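Side-chain contact in plasmin and fibronectin-binding protein A (Streptococcus pneumoniae, PDB 4MR0), which acts as a surface adhesin and invasin of the pneumococcus, binding human fibronectin, plasmin, plasminogen and serum albumin: residues F194-F199 and V206-T211. Numbering follows the deposited sequence.
Sequences FMTGLF and VEWGPT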
# COMPACT_ATOMS: atom_id res chain seq x y z
N PHE A 194 -3.16 2.74 -18.19
CA PHE A 194 -1.83 3.15 -18.64
C PHE A 194 -0.72 2.15 -18.28
O PHE A 194 -0.70 1.63 -17.17
CB PHE A 194 -1.46 4.50 -18.02
CG PHE A 194 -2.38 5.62 -18.42
CD1 PHE A 194 -2.35 6.13 -19.71
CD2 PHE A 194 -3.28 6.16 -17.50
CE1 PHE A 194 -3.20 7.17 -20.09
CE2 PHE A 194 -4.13 7.20 -17.86
CZ PHE A 194 -4.09 7.70 -19.16
N MET A 195 0.19 1.93 -19.23
CA MET A 195 1.34 1.04 -19.04
C MET A 195 2.59 1.69 -19.63
O MET A 195 2.49 2.52 -20.54
CB MET A 195 1.10 -0.30 -19.72
CG MET A 195 0.10 -1.20 -19.00
SD MET A 195 0.08 -2.89 -19.66
CE MET A 195 -1.29 -3.62 -18.80
N THR A 196 3.77 1.34 -19.10
CA THR A 196 5.02 1.90 -19.58
C THR A 196 5.75 0.94 -20.51
O THR A 196 6.94 1.10 -20.81
CB THR A 196 5.96 2.26 -18.42
OG1 THR A 196 6.30 1.07 -17.69
CG2 THR A 196 5.30 3.27 -17.49
N GLY A 197 5.02 -0.07 -20.97
CA GLY A 197 5.58 -1.05 -21.88
C GLY A 197 4.45 -1.64 -22.69
O GLY A 197 3.29 -1.54 -22.29
N LEU A 198 4.77 -2.26 -23.82
CA LEU A 198 3.74 -2.83 -24.68
C LEU A 198 3.07 -4.10 -24.16
O LEU A 198 3.69 -4.91 -23.46
CB LEU A 198 4.31 -3.12 -26.07
CG LEU A 198 4.78 -1.91 -26.89
CD1 LEU A 198 5.28 -2.39 -28.25
CD2 LEU A 198 3.63 -0.92 -27.07
N PHE A 199 1.80 -4.24 -24.50
CA PHE A 199 1.02 -5.42 -24.15
C PHE A 199 -0.03 -5.59 -25.24
O PHE A 199 -0.65 -4.62 -25.67
CB PHE A 199 0.34 -5.26 -22.79
CG PHE A 199 -0.40 -6.50 -22.34
CD1 PHE A 199 -1.68 -6.78 -22.83
CD2 PHE A 199 0.21 -7.43 -21.50
CE1 PHE A 199 -2.33 -7.97 -22.49
CE2 PHE A 199 -0.43 -8.62 -21.15
CZ PHE A 199 -1.70 -8.89 -21.65
N VAL A 206 6.00 -9.29 -24.16
CA VAL A 206 7.34 -8.99 -24.63
C VAL A 206 8.13 -8.41 -23.47
O VAL A 206 7.55 -8.02 -22.44
CB VAL A 206 7.33 -7.95 -25.78
CG1 VAL A 206 6.64 -8.53 -27.02
CG2 VAL A 206 6.63 -6.67 -25.33
N GLU A 207 9.45 -8.36 -23.62
CA GLU A 207 10.31 -7.80 -22.59
C GLU A 207 10.14 -6.28 -22.62
O GLU A 207 10.10 -5.69 -23.70
CB GLU A 207 11.77 -8.16 -22.89
CG GLU A 207 12.77 -7.70 -21.86
CD GLU A 207 12.88 -8.64 -20.67
OE1 GLU A 207 12.18 -9.67 -20.64
OE2 GLU A 207 13.68 -8.34 -19.76
N TRP A 208 10.01 -5.66 -21.45
CA TRP A 208 9.87 -4.20 -21.39
C TRP A 208 11.25 -3.57 -21.22
O TRP A 208 11.96 -3.88 -20.27
CB TRP A 208 8.98 -3.78 -20.21
CG TRP A 208 7.50 -3.93 -20.45
CD1 TRP A 208 6.90 -4.68 -21.42
CD2 TRP A 208 6.43 -3.37 -19.66
NE1 TRP A 208 5.53 -4.62 -21.29
CE2 TRP A 208 5.22 -3.82 -20.23
CE3 TRP A 208 6.39 -2.52 -18.55
CZ2 TRP A 208 3.97 -3.47 -19.70
CZ3 TRP A 208 5.14 -2.16 -18.03
CH2 TRP A 208 3.95 -2.63 -18.61
N GLY A 209 11.63 -2.71 -22.15
CA GLY A 209 12.92 -2.05 -22.03
C GLY A 209 12.78 -0.92 -21.03
O GLY A 209 11.66 -0.61 -20.62
N PRO A 210 13.88 -0.29 -20.60
CA PRO A 210 13.80 0.81 -19.64
C PRO A 210 13.16 2.07 -20.23
O PRO A 210 13.35 2.38 -21.41
CB PRO A 210 15.26 1.03 -19.24
CG PRO A 210 16.00 0.65 -20.48
CD PRO A 210 15.29 -0.61 -20.92
N THR A 211 12.39 2.78 -19.41
CA THR A 211 11.75 4.02 -19.82
C THR A 211 12.05 5.00 -18.71
O THR A 211 12.46 4.61 -17.61
CB THR A 211 10.22 3.87 -19.95
OG1 THR A 211 9.67 3.32 -18.75
CG2 THR A 211 9.87 2.99 -21.14
O HOH W 1 9.08 -0.43 -21.80
O HOH W 2 3.89 -7.61 -23.05
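Trp208 lays its indole flat over the backbone of Gly197, and the tight part of this contact is built on that overlap. Gly197 CA stands 3.4 Å from the centroid of the five-membered ring of Trp208, a CH-pi contact made by the bare alpha carbon of glycine over the ring face. The indole is pinned by a hydrogen bond from Trp208 NE1 to Leu198 O (2.9 Å), bent to 145° at the hydrogen, with the oxygen tilted out of the ring plane. At the far rim, Thr196 OG1 approaches Trp208 CZ3 at 3.4 Å while hydrogen-bonded to Gly249 N. With CG anti to its carbonyl carbon (chi1 -73°) and the chain then extended, Met195 brings SD in plane to the edge of the six-membered ring, a Met-aromatic contact.

Toward solvent the fit slackens: Leu198 CB and Val206 CG2 are 4.3 Å apart, and a water links Leu198 O to Val206 N. Another water lies within hydrogen-bonding distance of both Thr196 O and Gly209 O.

The two segments are the outgoing and returning arms of the loop joining strands 194-195 and 211-217 of the adhesin's parallel beta-helix domain; strand 243-252 pairs with both, and Phe315 meets the indole edge-to-face.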